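Local coordinates for protein aclacinomycin-N/aclacinomycin-A oxidase (Streptomyces galilaeus, PDB 2IPI) that oxidises the terminal sugar of aclacinomycin N and then of aclacinomycin A with molecular oxygen, using bicovalently bound FAD, in the last two steps of antibiotic biosynthesis, at residues R46-G54 against T355-S363; A264-W275 against F323-V333. All coordinates share one frame; numbering follows the deposited sequence.

From the N terminus, the chain leaves helix 40-44 and enters loop 46-54, in the FAD-binding part of the fold. Some 300 residues later this loop meets 355-363, the start of the edge strand 360-368 of the seven-stranded antiparallel sheet; contact 1 thus closes a very long loop and ties the flavin side to the substrate side. Contact 2 closes a much shorter loop nested inside it: helix 262-278 packs on the end of helix 316-327 and the turn after it, with strands 290-296 and 302-310 between them in sequence. The two centres lie 34 Å apart, and the nearest atoms are about 17 Å from each other.

Contact 1: residues R46-G54 against T355-S363; sequences RGFNGRFRG and TGGFDRTKS. With AKY (methyl (2S,4R)-2-ethyl-2,5,7-trihydroxy-6,11-dioxo-4-{[2,3,6-trideoxy-4-O-{2,6-dideoxy-4-O-[(2S,6S)-6-methyl-5-oxotetrahydro-2h -pyran-2-yl]-alpha-D-lyxo-hexopyranosyl}-3-(dimethylamino)-D-ribo-hexopyranosyl]oxy}-1,2,3,4,6,11-hexahydrotetracene-1-c arboxylate), chain E.
The backbone amide of Gly50 gives a nearly straight hydrogen bond to Asp359 O (N to O 3.1 Å, 168° at the hydrogen). Asp359 and Arg360 form a classic beta bulge opposite Trp428 of strand 420-428. One residue on from Gly50, Arg51 serves the strand that starts at Arg360: its NH1 donates to Thr361 O at 2.8 Å, with the oxygen at the edge of the guanidinium, near its plane. The bend at chi3 (65°) turns the Arg51 tip back to that carbonyl, while Phe52 CZ lies over one guanidinium face. Arg360 crosses the Arg51 stem, its guanidinium laid face-on over Arg51 CA. A water joins the two segments there, donating to Gly50 O at 2.8 Å and, weakly, to Arg51 O, and weakly accepting from Arg360 NH1. Within the loop, Arg53 NH1 donates to Gly47 O at 3.2 Å, and its NH2 stays 4.2 Å from Asp359 OD1, opposite charges too far apart for a salt bridge. Lys362, whose CB lies beside Arg51 NH1, spends its own charge on Glu92 and Asp471.

Beyond these bonds lie the two ligands. Phe48 stacks on His89, a covalent attachment point of FAD. Phe358 lays one ring face on the anthracycline rings of the bound aclacinomycin, with ligand C17 3.3 Å above its centre, and Thr361 CG2 touches the dimethylamino group at C51. The chemistry implies a junction in which loop amide and arginine donors satisfy carbonyls at the bulge and just after it, so that a loop carrying a flavin-contacting residue is hydrogen-bonded to a segment carrying substrate-contacting ones.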
loop_
_atom_site.group_PDB
_atom_site.type_symbol
_atom_site.label_atom_id
_atom_site.label_comp_id
_atom_site.label_asym_id
_atom_site.label_seq_id
_atom_site.Cartn_x
_atom_site.Cartn_y
_atom_site.Cartn_z
ATOM N N ARG A 46 7.896 3.034 17.386
ATOM C CA ARG A 46 6.668 3.492 16.745
ATOM C C ARG A 46 6.271 2.606 15.570
ATOM O O ARG A 46 5.128 2.612 15.087
ATOM C CB ARG A 46 6.858 4.926 16.246
ATOM C CG ARG A 46 6.477 5.993 17.255
ATOM C CD ARG A 46 6.090 7.279 16.528
ATOM N NE ARG A 46 4.937 7.043 15.660
ATOM C CZ ARG A 46 4.824 7.437 14.400
ATOM N NH1 ARG A 46 3.721 7.158 13.721
ATOM N NH2 ARG A 46 5.808 8.107 13.817
ATOM N N GLY A 47 7.279 1.839 15.126
ATOM C CA GLY A 47 7.056 0.941 14.021
ATOM C C GLY A 47 5.878 0.023 14.275
ATOM O O GLY A 47 5.530 -0.285 15.418
ATOM N N PHE A 48 5.266 -0.416 13.176
ATOM C CA PHE A 48 4.082 -1.259 13.316
ATOM C C PHE A 48 4.473 -2.707 13.595
ATOM O O PHE A 48 3.733 -3.414 14.287
ATOM C CB PHE A 48 3.267 -1.143 12.028
ATOM C CG PHE A 48 2.068 -2.088 12.037
ATOM C CD1 PHE A 48 1.875 -2.979 11.002
ATOM C CD2 PHE A 48 1.188 -2.035 13.105
ATOM C CE1 PHE A 48 0.786 -3.838 11.008
ATOM C CE2 PHE A 48 0.095 -2.885 13.109
ATOM C CZ PHE A 48 -0.093 -3.773 12.067
ATOM N N ASN A 49 5.624 -3.083 13.043
ATOM C CA ASN A 49 6.145 -4.452 13.040
ATOM C C ASN A 49 7.172 -4.657 14.145
ATOM O O ASN A 49 8.279 -4.118 14.077
ATOM C CB ASN A 49 6.757 -4.761 11.671
ATOM C CG ASN A 49 6.951 -6.233 11.369
ATOM O OD1 ASN A 49 6.924 -6.591 10.181
ATOM N ND2 ASN A 49 7.167 -7.086 12.364
ATOM N N GLY A 50 6.784 -5.400 15.165
ATOM C CA GLY A 50 7.516 -5.606 16.386
ATOM C C GLY A 50 8.869 -6.265 16.221
ATOM O O GLY A 50 9.693 -6.193 17.152
ATOM N N ARG A 51 9.085 -6.899 15.086
ATOM C CA ARG A 51 10.302 -7.568 14.681
ATOM C C ARG A 51 11.490 -6.608 14.607
ATOM O O ARG A 51 12.614 -7.021 14.881
ATOM C CB ARG A 51 10.175 -8.238 13.305
ATOM C CG ARG A 51 9.408 -9.543 13.319
ATOM C CD ARG A 51 9.207 -10.143 11.957
ATOM N NE ARG A 51 10.446 -10.564 11.278
ATOM C CZ ARG A 51 10.590 -10.452 9.965
ATOM N NH1 ARG A 51 9.610 -9.968 9.203
ATOM N NH2 ARG A 51 11.707 -10.830 9.349
ATOM N N PHE A 52 11.260 -5.356 14.230
ATOM C CA PHE A 52 12.392 -4.442 14.038
ATOM C C PHE A 52 12.263 -3.199 14.917
ATOM O O PHE A 52 11.259 -2.479 14.867
ATOM C CB PHE A 52 12.533 -4.017 12.584
ATOM C CG PHE A 52 12.264 -5.049 11.513
ATOM C CD1 PHE A 52 10.977 -5.232 11.054
ATOM C CD2 PHE A 52 13.277 -5.828 10.963
ATOM C CE1 PHE A 52 10.703 -6.160 10.064
ATOM C CE2 PHE A 52 13.006 -6.766 9.985
ATOM C CZ PHE A 52 11.714 -6.942 9.538
ATOM N N ARG A 53 13.304 -2.955 15.714
ATOM C CA ARG A 53 13.329 -1.823 16.639
ATOM C C ARG A 53 14.627 -1.033 16.512
ATOM O O ARG A 53 15.716 -1.599 16.578
ATOM C CB ARG A 53 13.065 -2.342 18.063
ATOM C CG ARG A 53 11.639 -2.914 18.162
ATOM C CD ARG A 53 10.646 -1.819 18.481
ATOM N NE ARG A 53 9.277 -2.228 18.688
ATOM C CZ ARG A 53 8.199 -2.007 17.957
ATOM N NH1 ARG A 53 8.248 -1.320 16.824
ATOM N NH2 ARG A 53 7.011 -2.482 18.334
ATOM N N GLY A 54 14.492 0.274 16.294
ATOM C CA GLY A 54 15.561 1.182 15.909
ATOM C C GLY A 54 16.590 1.403 16.982
ATOM O O GLY A 54 16.326 1.150 18.161
ATOM N N THR A 355 -4.199 -5.334 16.278
ATOM C CA THR A 355 -3.064 -6.263 16.302
ATOM C C THR A 355 -3.220 -7.339 17.364
ATOM O O THR A 355 -2.768 -8.474 17.198
ATOM C CB THR A 355 -1.747 -5.497 16.518
ATOM O OG1 THR A 355 -0.738 -6.064 15.677
ATOM C CG2 THR A 355 -1.281 -5.634 17.958
ATOM N N GLY A 356 -3.876 -7.034 18.484
ATOM C CA GLY A 356 -4.130 -7.974 19.553
ATOM C C GLY A 356 -2.900 -8.644 20.121
ATOM O O GLY A 356 -2.956 -9.804 20.542
ATOM N N GLY A 357 -1.768 -7.947 20.141
ATOM C CA GLY A 357 -0.532 -8.451 20.724
ATOM C C GLY A 357 0.358 -9.139 19.712
ATOM O O GLY A 357 1.586 -9.139 19.799
ATOM N N PHE A 358 -0.261 -9.751 18.713
ATOM C CA PHE A 358 0.501 -10.442 17.671
ATOM C C PHE A 358 1.077 -9.401 16.714
ATOM O O PHE A 358 0.483 -9.114 15.684
ATOM C CB PHE A 358 -0.348 -11.447 16.910
ATOM C CG PHE A 358 -1.206 -12.344 17.781
ATOM C CD1 PHE A 358 -0.743 -13.544 18.275
ATOM C CD2 PHE A 358 -2.497 -11.938 18.102
ATOM C CE1 PHE A 358 -1.533 -14.358 19.066
ATOM C CE2 PHE A 358 -3.309 -12.749 18.872
ATOM C CZ PHE A 358 -2.828 -13.950 19.354
ATOM N N ASP A 359 2.229 -8.844 17.097
ATOM C CA ASP A 359 2.725 -7.673 16.382
ATOM C C ASP A 359 3.842 -8.013 15.391
ATOM O O ASP A 359 4.253 -7.109 14.652
ATOM C CB ASP A 359 3.199 -6.604 17.360
ATOM C CG ASP A 359 4.422 -7.015 18.156
ATOM O OD1 ASP A 359 5.011 -6.152 18.845
ATOM O OD2 ASP A 359 4.801 -8.203 18.137
ATOM N N ARG A 360 4.289 -9.262 15.373
ATOM C CA ARG A 360 5.349 -9.660 14.458
ATOM C C ARG A 360 4.771 -10.172 13.142
ATOM O O ARG A 360 3.889 -11.037 13.176
ATOM C CB ARG A 360 6.244 -10.734 15.087
ATOM C CG ARG A 360 6.938 -10.367 16.381
ATOM C CD ARG A 360 8.213 -11.205 16.534
ATOM N NE ARG A 360 9.196 -10.568 17.392
ATOM C CZ ARG A 360 10.410 -10.129 17.130
ATOM N NH1 ARG A 360 11.123 -9.578 18.108
ATOM N NH2 ARG A 360 10.962 -10.208 15.931
ATOM N N THR A 361 5.230 -9.669 12.000
ATOM C CA THR A 361 4.724 -10.084 10.704
ATOM C C THR A 361 5.805 -10.216 9.626
ATOM O O THR A 361 6.855 -9.590 9.649
ATOM C CB THR A 361 3.674 -9.103 10.126
ATOM O OG1 THR A 361 4.351 -7.864 9.830
ATOM C CG2 THR A 361 2.572 -8.779 11.113
ATOM N N LYS A 362 5.508 -11.051 8.650
ATOM C CA LYS A 362 6.217 -11.184 7.395
ATOM C C LYS A 362 5.226 -11.274 6.251
ATOM O O LYS A 362 4.302 -12.093 6.323
ATOM C CB LYS A 362 7.147 -12.406 7.411
ATOM C CG LYS A 362 7.991 -12.593 6.164
ATOM C CD LYS A 362 8.490 -11.320 5.532
ATOM C CE LYS A 362 9.975 -11.181 5.275
ATOM N NZ LYS A 362 10.217 -10.315 4.073
ATOM N N SER A 363 5.361 -10.455 5.200
ATOM C CA SER A 363 4.389 -10.570 4.112
ATOM C C SER A 363 4.989 -10.355 2.732
ATOM O O SER A 363 6.111 -9.870 2.548
ATOM C CB SER A 363 3.213 -9.603 4.319
ATOM O OG SER A 363 3.668 -8.356 4.796
HETATM O O15 AKY E . -3.309 -3.893 0.869
HETATM C C42 AKY E . -3.439 -4.120 2.086
HETATM C C40 AKY E . -4.883 -4.177 2.641
HETATM C C38 AKY E . -4.995 -4.562 4.060
HETATM C C39 AKY E . -2.281 -4.668 3.018
HETATM C C41 AKY E . -1.257 -5.519 2.855
HETATM O O14 AKY E . -2.523 -4.536 4.399
HETATM C C37 AKY E . -3.788 -5.066 4.772
HETATM O O13 AKY E . -4.024 -5.001 6.156
HETATM C C35 AKY E . -3.540 -6.076 6.906
HETATM C C34 AKY E . -4.652 -7.013 7.387
HETATM C C36 AKY E . -5.759 -7.062 6.484
HETATM O O11 AKY E . -5.151 -6.734 8.804
HETATM C C33 AKY E . -2.617 -5.618 8.022
HETATM O O12 AKY E . -1.448 -4.732 7.632
HETATM C C32 AKY E . -3.283 -5.251 9.194
HETATM C C31 AKY E . -4.020 -6.322 9.734
HETATM O O7 AKY E . -5.075 -11.496 13.515
HETATM C C7 AKY E . -5.009 -11.269 14.923
HETATM C C8 AKY E . -6.224 -10.551 15.366
HETATM C C9 AKY E . -7.367 -11.516 15.547
HETATM O O9 AKY E . -7.430 -12.269 14.385
HETATM C C13 AKY E . -8.600 -10.743 15.851
HETATM C C14 AKY E . -8.816 -9.868 14.614
HETATM C C20 AKY E . -4.901 -12.620 15.553
HETATM C C19 AKY E . -5.891 -13.199 16.351
HETATM C C10 AKY E . -7.068 -12.338 16.741
HETATM C C11 AKY E . -5.686 -14.443 16.948
HETATM C C18 AKY E . -4.481 -15.123 16.770
HETATM C C17 AKY E . -3.474 -14.554 15.979
HETATM C C6 AKY E . -3.709 -13.322 15.380
HETATM O O6 AKY E . -2.758 -12.744 14.616
HETATM C C12 AKY E . -4.271 -16.355 17.430
HETATM O O3 AKY E . -5.160 -16.887 18.131
HETATM C C15 AKY E . -3.016 -17.000 17.298
HETATM C C1 AKY E . -2.783 -18.180 18.004
HETATM C C2 AKY E . -1.550 -18.831 17.953
HETATM C C3 AKY E . -0.547 -18.275 17.160
HETATM C C16 AKY E . -1.997 -16.428 16.506
HETATM C C5 AKY E . -2.224 -15.202 15.843
HETATM O O5 AKY E . -1.373 -14.594 15.165
HETATM C C4 AKY E . -0.765 -17.097 16.450
HETATM O O4 AKY E . 0.263 -16.606 15.711
HETATM O O18 AKY E . -3.262 -7.484 10.106
HETATM C C45 AKY E . -4.128 -10.686 12.805
HETATM C C43 AKY E . -6.611 -11.472 17.911
HETATM O O16 AKY E . -5.445 -11.071 18.002
HETATM O O17 AKY E . -7.479 -11.138 18.910
HETATM C C44 AKY E . -6.950 -11.656 20.137
HETATM O O19 AKY E . -4.208 -9.319 13.128
HETATM C C47 AKY E . -3.598 -9.856 10.477
HETATM N N11 AKY E . -2.270 -10.111 9.889
HETATM C C52 AKY E . -2.172 -10.533 8.533
HETATM C C51 AKY E . -1.173 -9.327 10.347
HETATM C C46 AKY E . -4.337 -10.897 11.308
HETATM C C48 AKY E . -4.019 -8.440 10.873
HETATM C C49 AKY E . -3.742 -8.204 12.348
HETATM C C50 AKY E . -2.518 -7.393 12.790
HETATM O O HOH W 1 12.286 -7.124 17.600
#

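Contact 2: residues A264-W275 against F323-V333; sequences AFTRIIDNHGAW and FVAAVNEGTGV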
loop_
_atom_site.group_PDB
_atom_site.type_symbol
_atom_site.label_atom_id
_atom_site.label_comp_id
_atom_site.label_asym_id
_atom_site.label_seq_id
_atom_site.Cartn_x
_atom_site.Cartn_y
_atom_site.Cartn_z
ATOM N N ALA A 264 -14.323 -28.035 -3.474
ATOM C CA ALA A 264 -15.153 -26.827 -3.405
ATOM C C ALA A 264 -14.287 -25.570 -3.283
ATOM O O ALA A 264 -14.604 -24.564 -3.926
ATOM C CB ALA A 264 -16.150 -26.872 -2.266
ATOM N N PHE A 265 -13.221 -25.581 -2.488
ATOM C CA PHE A 265 -12.325 -24.423 -2.370
ATOM C C PHE A 265 -11.878 -23.964 -3.752
ATOM O O PHE A 265 -11.897 -22.777 -4.075
ATOM C CB PHE A 265 -11.118 -24.780 -1.512
ATOM C CG PHE A 265 -10.038 -23.738 -1.289
ATOM C CD1 PHE A 265 -10.091 -22.900 -0.183
ATOM C CD2 PHE A 265 -8.972 -23.602 -2.165
ATOM C CE1 PHE A 265 -9.110 -21.950 0.053
ATOM C CE2 PHE A 265 -7.991 -22.645 -1.946
ATOM C CZ PHE A 265 -8.070 -21.813 -0.842
ATOM N N THR A 266 -11.486 -24.929 -4.577
ATOM C CA THR A 266 -11.005 -24.656 -5.926
ATOM C C THR A 266 -12.098 -24.111 -6.820
ATOM O O THR A 266 -11.872 -23.217 -7.637
ATOM C CB THR A 266 -10.409 -25.926 -6.561
ATOM O OG1 THR A 266 -9.135 -26.208 -5.970
ATOM C CG2 THR A 266 -10.156 -25.723 -8.047
ATOM N N ARG A 267 -13.340 -24.614 -6.724
ATOM C CA ARG A 267 -14.382 -23.971 -7.517
ATOM C C ARG A 267 -14.529 -22.496 -7.127
ATOM O O ARG A 267 -14.734 -21.667 -8.000
ATOM C CB ARG A 267 -15.735 -24.658 -7.336
ATOM C CG ARG A 267 -15.634 -26.146 -7.620
ATOM C CD ARG A 267 -16.304 -26.465 -8.944
ATOM N NE ARG A 267 -15.330 -26.495 -10.036
ATOM C CZ ARG A 267 -15.452 -27.316 -11.067
ATOM N NH1 ARG A 267 -14.533 -27.298 -12.033
ATOM N NH2 ARG A 267 -16.482 -28.150 -11.135
ATOM N N ILE A 268 -14.431 -22.233 -5.836
ATOM C CA ILE A 268 -14.530 -20.898 -5.263
ATOM C C ILE A 268 -13.399 -20.037 -5.818
ATOM O O ILE A 268 -13.616 -18.940 -6.327
ATOM C CB ILE A 268 -14.487 -20.948 -3.724
ATOM C CG1 ILE A 268 -15.857 -21.220 -3.089
ATOM C CG2 ILE A 268 -13.884 -19.693 -3.109
ATOM C CD1 ILE A 268 -15.790 -21.454 -1.593
ATOM N N ILE A 269 -12.181 -20.580 -5.714
ATOM C CA ILE A 269 -11.037 -19.879 -6.300
ATOM C C ILE A 269 -11.259 -19.625 -7.780
ATOM O O ILE A 269 -11.166 -18.498 -8.268
ATOM C CB ILE A 269 -9.729 -20.674 -6.108
ATOM C CG1 ILE A 269 -9.240 -20.697 -4.664
ATOM C CG2 ILE A 269 -8.658 -20.155 -7.060
ATOM C CD1 ILE A 269 -8.780 -19.369 -4.111
ATOM N N ASP A 270 -11.552 -20.696 -8.515
ATOM C CA ASP A 270 -11.658 -20.566 -9.968
ATOM C C ASP A 270 -12.819 -19.660 -10.351
ATOM O O ASP A 270 -12.692 -18.868 -11.293
ATOM C CB ASP A 270 -11.787 -21.951 -10.602
ATOM C CG ASP A 270 -10.508 -22.765 -10.427
ATOM O OD1 ASP A 270 -9.466 -22.163 -10.101
ATOM O OD2 ASP A 270 -10.563 -24.005 -10.607
ATOM N N ASN A 271 -13.914 -19.803 -9.595
ATOM C CA ASN A 271 -15.064 -18.924 -9.789
ATOM C C ASN A 271 -14.700 -17.459 -9.520
ATOM O O ASN A 271 -14.987 -16.604 -10.366
ATOM C CB ASN A 271 -16.225 -19.369 -8.894
ATOM C CG ASN A 271 -16.972 -20.577 -9.417
ATOM O OD1 ASN A 271 -16.664 -21.177 -10.445
ATOM N ND2 ASN A 271 -18.023 -20.962 -8.691
ATOM N N HIS A 272 -14.089 -17.157 -8.382
ATOM C CA HIS A 272 -13.678 -15.784 -8.056
ATOM C C HIS A 272 -12.846 -15.162 -9.177
ATOM O O HIS A 272 -13.157 -14.054 -9.636
ATOM C CB HIS A 272 -12.923 -15.769 -6.732
ATOM C CG HIS A 272 -12.125 -14.573 -6.350
ATOM N ND1 HIS A 272 -12.569 -13.692 -5.390
ATOM C CD2 HIS A 272 -10.925 -14.070 -6.743
ATOM C CE1 HIS A 272 -11.697 -12.712 -5.203
ATOM N NE2 HIS A 272 -10.687 -12.918 -6.024
ATOM N N GLY A 273 -11.794 -15.868 -9.579
ATOM C CA GLY A 273 -10.876 -15.444 -10.607
ATOM C C GLY A 273 -11.469 -15.310 -11.986
ATOM O O GLY A 273 -11.116 -14.384 -12.728
ATOM N N ALA A 274 -12.382 -16.191 -12.417
ATOM C CA ALA A 274 -12.987 -15.968 -13.731
ATOM C C ALA A 274 -13.820 -14.679 -13.752
ATOM O O ALA A 274 -13.862 -14.036 -14.799
ATOM C CB ALA A 274 -13.861 -17.138 -14.165
ATOM N N TRP A 275 -14.474 -14.314 -12.650
ATOM C CA TRP A 275 -15.357 -13.149 -12.570
ATOM C C TRP A 275 -14.540 -11.865 -12.670
ATOM O O TRP A 275 -14.869 -10.931 -13.407
ATOM C CB TRP A 275 -16.154 -13.168 -11.266
ATOM C CG TRP A 275 -17.155 -12.077 -11.051
ATOM C CD1 TRP A 275 -18.507 -12.148 -11.308
ATOM C CD2 TRP A 275 -16.923 -10.754 -10.539
ATOM N NE1 TRP A 275 -19.117 -10.962 -10.991
ATOM C CE2 TRP A 275 -18.175 -10.083 -10.515
ATOM C CE3 TRP A 275 -15.797 -10.053 -10.092
ATOM C CZ2 TRP A 275 -18.313 -8.771 -10.074
ATOM C CZ3 TRP A 275 -15.938 -8.754 -9.654
ATOM C CH2 TRP A 275 -17.182 -8.114 -9.642
ATOM N N PHE A 323 -22.868 -11.302 -7.543
ATOM C CA PHE A 323 -21.438 -11.609 -7.515
ATOM C C PHE A 323 -21.190 -12.846 -6.662
ATOM O O PHE A 323 -20.622 -13.820 -7.167
ATOM C CB PHE A 323 -20.653 -10.400 -7.018
ATOM C CG PHE A 323 -19.228 -10.651 -6.534
ATOM C CD1 PHE A 323 -18.834 -10.130 -5.308
ATOM C CD2 PHE A 323 -18.312 -11.375 -7.283
ATOM C CE1 PHE A 323 -17.544 -10.300 -4.833
ATOM C CE2 PHE A 323 -17.022 -11.567 -6.815
ATOM C CZ PHE A 323 -16.648 -11.043 -5.583
ATOM N N VAL A 324 -21.607 -12.864 -5.404
ATOM C CA VAL A 324 -21.359 -14.070 -4.607
ATOM C C VAL A 324 -22.034 -15.285 -5.247
ATOM O O VAL A 324 -21.511 -16.391 -5.162
ATOM C CB VAL A 324 -21.811 -13.936 -3.152
ATOM C CG1 VAL A 324 -21.526 -12.544 -2.593
ATOM C CG2 VAL A 324 -23.295 -14.246 -3.024
ATOM N N ALA A 325 -23.182 -15.068 -5.897
ATOM C CA ALA A 325 -23.816 -16.206 -6.567
ATOM C C ALA A 325 -22.892 -16.718 -7.669
ATOM O O ALA A 325 -22.888 -17.898 -8.044
ATOM C CB ALA A 325 -25.186 -15.828 -7.093
ATOM N N ALA A 326 -22.062 -15.824 -8.212
ATOM C CA ALA A 326 -21.092 -16.292 -9.215
ATOM C C ALA A 326 -19.922 -16.974 -8.517
ATOM O O ALA A 326 -19.357 -17.959 -8.988
ATOM C CB ALA A 326 -20.616 -15.148 -10.093
ATOM N N VAL A 327 -19.542 -16.462 -7.356
ATOM C CA VAL A 327 -18.410 -16.990 -6.607
ATOM C C VAL A 327 -18.576 -18.431 -6.179
ATOM O O VAL A 327 -17.646 -19.246 -6.229
ATOM C CB VAL A 327 -18.191 -16.094 -5.365
ATOM C CG1 VAL A 327 -17.557 -16.813 -4.198
ATOM C CG2 VAL A 327 -17.350 -14.905 -5.802
ATOM N N ASN A 328 -19.764 -18.827 -5.719
ATOM C CA ASN A 328 -19.779 -20.241 -5.267
ATOM C C ASN A 328 -20.782 -21.029 -6.093
ATOM O O ASN A 328 -21.408 -21.972 -5.603
ATOM C CB ASN A 328 -19.989 -20.379 -3.771
ATOM C CG ASN A 328 -21.337 -20.124 -3.150
ATOM O OD1 ASN A 328 -21.763 -18.964 -3.089
ATOM N ND2 ASN A 328 -22.007 -21.167 -2.682
ATOM N N GLU A 329 -20.925 -20.660 -7.367
ATOM C CA GLU A 329 -21.862 -21.384 -8.215
ATOM C C GLU A 329 -21.612 -22.886 -8.235
ATOM O O GLU A 329 -22.498 -23.682 -7.909
ATOM C CB GLU A 329 -21.845 -20.890 -9.669
ATOM C CG GLU A 329 -23.218 -21.054 -10.310
ATOM C CD GLU A 329 -23.396 -22.300 -11.142
ATOM O OE1 GLU A 329 -24.558 -22.697 -11.373
ATOM O OE2 GLU A 329 -22.385 -22.901 -11.580
ATOM N N GLY A 330 -20.405 -23.337 -8.588
ATOM C CA GLY A 330 -20.221 -24.789 -8.675
ATOM C C GLY A 330 -19.808 -25.427 -7.360
ATOM O O GLY A 330 -19.230 -26.509 -7.352
ATOM N N THR A 331 -20.095 -24.760 -6.253
ATOM C CA THR A 331 -19.600 -25.167 -4.943
ATOM C C THR A 331 -20.490 -26.210 -4.307
ATOM O O THR A 331 -21.636 -26.443 -4.687
ATOM C CB THR A 331 -19.482 -23.909 -4.056
ATOM O OG1 THR A 331 -18.613 -22.999 -4.772
ATOM C CG2 THR A 331 -18.824 -24.158 -2.717
ATOM N N GLY A 332 -19.944 -26.879 -3.291
ATOM C CA GLY A 332 -20.749 -27.868 -2.584
ATOM C C GLY A 332 -21.271 -27.314 -1.279
ATOM O O GLY A 332 -22.101 -27.967 -0.651
ATOM N N VAL A 333 -20.788 -26.132 -0.867
ATOM C CA VAL A 333 -21.222 -25.633 0.443
ATOM C C VAL A 333 -21.865 -24.258 0.343
ATOM O O VAL A 333 -21.502 -23.425 -0.487
ATOM C CB VAL A 333 -20.069 -25.602 1.462
ATOM C CG1 VAL A 333 -18.838 -26.295 0.900
ATOM C CG2 VAL A 333 -19.770 -24.169 1.872
#
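One face of the Trp275 indole carries Phe323, whose CD2 sits 3.5 Å above the ring plane, over its centre; in return Trp275 CH2 lies over one face of the Phe323 ring. This is helix-helix packing over the seven-stranded antiparallel sheet: for the short segments 264-275 and 323-327, the N-to-C directions differ by 133° and the axes approach to 8.9 Å. The planes of the phenyl and the six-membered indole ring are inclined by 41°, an oblique pairing, with centroids 4.4 Å apart. Ala326 CB meets the indole obliquely at CD1, and Tyr286 makes an edge-to-face contact with the same tryptophan. Trp275 CG stands anti to the backbone N (chi1 -177°), swinging the indole onto the end of the partner helix. Sheet residues take up the sides turned inward, with Trp255 meeting Ile268, Val327 and Val333, while Phe293 also meets Ile268.

Past Val327 the second helix ends, and the type I turn from Asn328 to Thr331 continues the contact along the first helix. Thr331 wedges between Ala264 and Ile268, its CG2 3.8 Å from Ala264 CB and its OG1 against Ile268 CG1. Arg267 lays its aliphatic stem over Gly330 O, with CD 3.3 Å away. Midway, the Asn271 amide bridges to the helix end: ND2 donates to Val327 O at 3.0 Å, with the oxygen near the amide plane of Asn271 but the nitrogen well above the carbonyl plane of Val327.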